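Local atomic coordinates of taurine:2-oxoglutarate aminotransferase (Bifidobacterium kashiwanohense PV20-2, PDB entry 6JIX), a protein that probably transfers the amino group of taurine to 2-oxoglutarate, using pyridoxal 5'-phosphate as its cofactor. Residues Asn114-Met126 / Tyr143-Gly155. Residues are numbered along the deposited sequence; the frame is centred on the assembly and turned at random.
Sequences NGGADSNENAIKM and YHGSTIGASNASG. With PLP (pyridoxal-5'-phosphate), chain G.
E121 OE1 gathers three donors from 143-155: the hydroxyl of T147, modelled doubtfully close, and the amides of G149 and A150. The amide bonds are weak, G149 N lying 3.1 Å and A150 N 3.4 Å from OE1. The glutamate chain bends at chi2, bringing its carboxylate over the start of helix 148-153. OE2 accepts from I148 N of the second subunit, which ties this junction to the dimer interface. With an alanine here, the amides of G149 and A150 would probably lose their common acceptor, and I148 N of the second subunit its carboxylate partner. Helices 116-126 and 148-153 cross at 81° with their axes 8.3 Å apart, inside the large domain of a fold type I aminotransferase, as expected for class III. The cofactor phosphate takes G116 N at PLP O1P and A117 N at PLP O2P, both 3.0 Å. Close by, A117 CB rests 3.8 Å from G145 CA, and a CB on G145 would clash with that methyl. N120 ND2 donates almost straight to H144 O (3.0 Å, 173°), its amide plane turned 84° from the imidazole; ND2 also bonds D252 OD2 in the cofactor pocket, as does H144 ND1, while T278 OG1 pairs with N120 OD1. Farther along, I124 CD1 meets A153 CB at 4.2 Å.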
loop_
_atom_site.group_PDB
_atom_site.type_symbol
_atom_site.label_atom_id
_atom_site.label_comp_id
_atom_site.label_asym_id
_atom_site.label_seq_id
_atom_site.Cartn_x
_atom_site.Cartn_y
_atom_site.Cartn_z
ATOM N N ASN A 114 -0.756 4.024 2.383
ATOM C CA ASN A 114 -0.948 2.842 3.205
ATOM C C ASN A 114 0.316 2.361 3.890
ATOM O O ASN A 114 0.220 1.566 4.832
ATOM C CB ASN A 114 -1.538 1.714 2.367
ATOM C CG ASN A 114 -2.998 1.926 2.108
ATOM O OD1 ASN A 114 -3.684 2.513 2.943
ATOM N ND2 ASN A 114 -3.484 1.491 0.942
ATOM N N GLY A 115 1.484 2.757 3.401
ATOM C CA GLY A 115 2.727 2.290 3.978
ATOM C C GLY A 115 3.892 3.070 3.426
ATOM O O GLY A 115 3.723 4.179 2.917
ATOM N N GLY A 116 5.080 2.466 3.499
ATOM C CA GLY A 116 6.280 3.123 3.029
ATOM C C GLY A 116 6.479 3.113 1.520
ATOM O O GLY A 116 6.804 4.150 0.925
ATOM N N ALA A 117 6.288 1.951 0.883
ATOM C CA ALA A 117 6.553 1.853 -0.551
ATOM C C ALA A 117 5.686 2.818 -1.347
ATOM O O ALA A 117 6.195 3.538 -2.212
ATOM C CB ALA A 117 6.353 0.420 -1.041
ATOM N N ASP A 118 4.370 2.876 -1.066
ATOM C CA ASP A 118 3.549 3.745 -1.909
ATOM C C ASP A 118 3.834 5.222 -1.619
ATOM O O ASP A 118 3.689 6.072 -2.511
ATOM C CB ASP A 118 2.048 3.393 -1.853
ATOM C CG ASP A 118 1.467 3.322 -0.447
ATOM O OD1 ASP A 118 2.208 3.309 0.568
ATOM O OD2 ASP A 118 0.213 3.264 -0.368
ATOM N N SER A 119 4.295 5.551 -0.415
ATOM C CA SER A 119 4.658 6.942 -0.176
ATOM C C SER A 119 5.923 7.338 -0.951
ATOM O O SER A 119 6.017 8.459 -1.466
ATOM C CB SER A 119 4.823 7.186 1.320
ATOM O OG SER A 119 5.419 6.059 1.923
ATOM N N ASN A 120 6.884 6.432 -1.101
ATOM C CA ASN A 120 8.015 6.752 -1.968
ATOM C C ASN A 120 7.597 6.815 -3.431
ATOM O O ASN A 120 8.051 7.701 -4.170
ATOM C CB ASN A 120 9.146 5.756 -1.742
ATOM C CG ASN A 120 9.875 6.027 -0.443
ATOM O OD1 ASN A 120 9.954 7.173 -0.016
ATOM N ND2 ASN A 120 10.378 4.984 0.204
ATOM N N GLU A 121 6.746 5.872 -3.872
ATOM C CA GLU A 121 6.183 5.919 -5.224
ATOM C C GLU A 121 5.577 7.280 -5.508
ATOM O O GLU A 121 5.792 7.869 -6.569
ATOM C CB GLU A 121 5.107 4.846 -5.403
ATOM C CG GLU A 121 5.540 3.416 -5.157
ATOM C CD GLU A 121 5.804 2.673 -6.450
ATOM O OE1 GLU A 121 5.834 1.426 -6.420
ATOM O OE2 GLU A 121 5.984 3.340 -7.498
ATOM N N ASN A 122 4.793 7.783 -4.567
ATOM C CA ASN A 122 4.086 9.024 -4.802
ATOM C C ASN A 122 5.021 10.218 -4.694
ATOM O O ASN A 122 4.895 11.175 -5.470
ATOM C CB ASN A 122 2.907 9.134 -3.823
ATOM C CG ASN A 122 1.687 8.350 -4.300
ATOM O OD1 ASN A 122 1.200 8.552 -5.418
ATOM N ND2 ASN A 122 1.205 7.431 -3.466
ATOM N N ALA A 123 5.993 10.162 -3.773
ATOM C CA ALA A 123 6.984 11.230 -3.699
ATOM C C ALA A 123 7.741 11.352 -5.013
ATOM O O ALA A 123 7.924 12.458 -5.533
ATOM C CB ALA A 123 7.942 10.988 -2.532
ATOM N N ILE A 124 8.153 10.221 -5.580
ATOM C CA ILE A 124 8.754 10.215 -6.909
ATOM C C ILE A 124 7.829 10.884 -7.925
ATOM O O ILE A 124 8.251 11.765 -8.684
ATOM C CB ILE A 124 9.083 8.777 -7.330
ATOM C CG1 ILE A 124 10.226 8.226 -6.494
ATOM C CG2 ILE A 124 9.372 8.710 -8.832
ATOM C CD1 ILE A 124 10.316 6.727 -6.580
ATOM N N LYS A 125 6.565 10.429 -7.997
ATOM C CA LYS A 125 5.642 10.978 -8.988
ATOM C C LYS A 125 5.516 12.485 -8.842
ATOM O O LYS A 125 5.508 13.218 -9.839
ATOM C CB LYS A 125 4.260 10.334 -8.868
ATOM C CG LYS A 125 4.146 8.991 -9.551
ATOM C CD LYS A 125 2.901 8.238 -9.120
ATOM C CE LYS A 125 1.714 8.566 -10.001
ATOM N NZ LYS A 125 0.452 8.068 -9.375
ATOM N N MET A 126 5.402 12.964 -7.600
ATOM C CA MET A 126 5.255 14.396 -7.364
ATOM C C MET A 126 6.509 15.165 -7.781
ATOM O O MET A 126 6.412 16.234 -8.403
ATOM C CB MET A 126 4.921 14.634 -5.891
ATOM C CG MET A 126 3.649 13.926 -5.410
ATOM S SD MET A 126 3.089 14.535 -3.801
ATOM C CE MET A 126 3.650 13.273 -2.684
ATOM N N TYR A 143 17.050 0.860 0.838
ATOM C CA TYR A 143 15.800 0.165 0.546
ATOM C C TYR A 143 14.643 1.142 0.688
ATOM O O TYR A 143 14.543 1.850 1.700
ATOM C CB TYR A 143 15.583 -1.039 1.466
ATOM C CG TYR A 143 14.310 -1.803 1.160
ATOM C CD1 TYR A 143 14.207 -2.593 0.020
ATOM C CD2 TYR A 143 13.200 -1.725 2.009
ATOM C CE1 TYR A 143 13.037 -3.303 -0.273
ATOM C CE2 TYR A 143 12.024 -2.431 1.731
ATOM C CZ TYR A 143 11.942 -3.224 0.581
ATOM O OH TYR A 143 10.774 -3.927 0.286
ATOM N N HIS A 144 13.767 1.173 -0.330
ATOM C CA HIS A 144 12.629 2.088 -0.365
ATOM C C HIS A 144 11.284 1.423 -0.622
ATOM O O HIS A 144 10.290 2.131 -0.808
ATOM C CB HIS A 144 12.845 3.171 -1.429
ATOM C CG HIS A 144 14.039 4.031 -1.171
ATOM N ND1 HIS A 144 14.065 4.987 -0.180
ATOM C CD2 HIS A 144 15.257 4.070 -1.768
ATOM C CE1 HIS A 144 15.243 5.589 -0.187
ATOM N NE2 HIS A 144 15.981 5.056 -1.145
ATOM N N GLY A 145 11.226 0.097 -0.689
ATOM C CA GLY A 145 9.990 -0.611 -0.947
ATOM C C GLY A 145 10.148 -1.609 -2.076
ATOM O O GLY A 145 11.161 -1.653 -2.771
ATOM N N SER A 146 9.094 -2.406 -2.265
ATOM C CA SER A 146 9.154 -3.546 -3.171
ATOM C C SER A 146 8.290 -3.393 -4.416
ATOM O O SER A 146 8.456 -4.172 -5.368
ATOM C CB SER A 146 8.750 -4.830 -2.435
ATOM O OG SER A 146 7.653 -4.576 -1.585
ATOM N N THR A 147 7.390 -2.419 -4.452
ATOM C CA THR A 147 6.624 -2.213 -5.669
ATOM C C THR A 147 7.539 -1.653 -6.762
ATOM O O THR A 147 8.618 -1.124 -6.484
ATOM C CB THR A 147 5.418 -1.305 -5.387
ATOM O OG1 THR A 147 5.814 -0.196 -4.576
ATOM C CG2 THR A 147 4.358 -2.072 -4.623
ATOM N N ILE A 148 7.105 -1.781 -8.023
ATOM C CA ILE A 148 8.019 -1.556 -9.151
ATOM C C ILE A 148 8.706 -0.194 -9.044
ATOM O O ILE A 148 9.901 -0.057 -9.339
ATOM C CB ILE A 148 7.274 -1.722 -10.493
ATOM C CG1 ILE A 148 6.673 -3.138 -10.585
ATOM C CG2 ILE A 148 8.207 -1.419 -11.690
ATOM C CD1 ILE A 148 6.270 -3.569 -11.958
ATOM N N GLY A 149 7.966 0.841 -8.645
ATOM C CA GLY A 149 8.575 2.157 -8.538
ATOM C C GLY A 149 9.575 2.255 -7.397
ATOM O O GLY A 149 10.723 2.674 -7.589
ATOM N N ALA A 150 9.150 1.878 -6.186
ATOM C CA ALA A 150 10.053 1.988 -5.048
ATOM C C ALA A 150 11.222 1.010 -5.156
ATOM O O ALA A 150 12.321 1.301 -4.665
ATOM C CB ALA A 150 9.283 1.757 -3.747
ATOM N N SER A 151 11.015 -0.140 -5.813
ATOM C CA SER A 151 12.067 -1.145 -5.907
ATOM C C SER A 151 13.117 -0.752 -6.935
ATOM O O SER A 151 14.309 -1.008 -6.729
ATOM C CB SER A 151 11.473 -2.515 -6.242
ATOM O OG SER A 151 12.430 -3.541 -6.028
ATOM N N ASN A 152 12.704 -0.123 -8.044
ATOM C CA ASN A 152 13.691 0.428 -8.965
ATOM C C ASN A 152 14.515 1.512 -8.279
ATOM O O ASN A 152 15.721 1.641 -8.531
ATOM C CB ASN A 152 13.013 0.972 -10.223
ATOM C CG ASN A 152 12.907 -0.065 -11.318
ATOM O OD1 ASN A 152 13.853 -0.298 -12.087
ATOM N ND2 ASN A 152 11.755 -0.699 -11.397
ATOM N N ALA A 153 13.888 2.288 -7.390
ATOM C CA ALA A 153 14.641 3.292 -6.649
ATOM C C ALA A 153 15.524 2.672 -5.571
ATOM O O ALA A 153 16.531 3.281 -5.185
ATOM C CB ALA A 153 13.687 4.312 -6.024
ATOM N N SER A 154 15.192 1.471 -5.101
ATOM C CA SER A 154 15.963 0.825 -4.044
ATOM C C SER A 154 17.292 0.297 -4.568
ATOM O O SER A 154 17.390 -0.173 -5.709
ATOM C CB SER A 154 15.158 -0.309 -3.425
ATOM O OG SER A 154 14.024 0.237 -2.796
ATOM N N GLY A 155 18.318 0.378 -3.721
ATOM C CA GLY A 155 19.653 -0.077 -4.074
ATOM C C GLY A 155 19.930 -1.557 -3.877
ATOM O O GLY A 155 20.618 -2.173 -4.708
HETATM N N1 PLP G . 11.731 2.783 3.264
HETATM C C2 PLP G . 12.473 2.286 4.257
HETATM C C2A PLP G . 13.630 3.082 4.833
HETATM C C3 PLP G . 12.193 1.003 4.790
HETATM O O3 PLP G . 12.945 0.460 5.815
HETATM C C4 PLP G . 11.143 0.265 4.290
HETATM C C4A PLP G . 10.863 -1.138 4.902
HETATM O O4A PLP G . 11.772 -1.784 5.423
HETATM C C5 PLP G . 10.376 0.839 3.230
HETATM C C6 PLP G . 10.690 2.113 2.737
HETATM C C5A PLP G . 9.165 0.034 2.631
HETATM O O4P PLP G . 8.119 0.199 3.534
HETATM P P PLP G . 6.819 -0.777 3.455
HETATM O O1P PLP G . 5.762 -0.291 4.348
HETATM O O2P PLP G . 6.186 -0.729 2.121
HETATM O O3P PLP G . 7.304 -2.349 3.808
#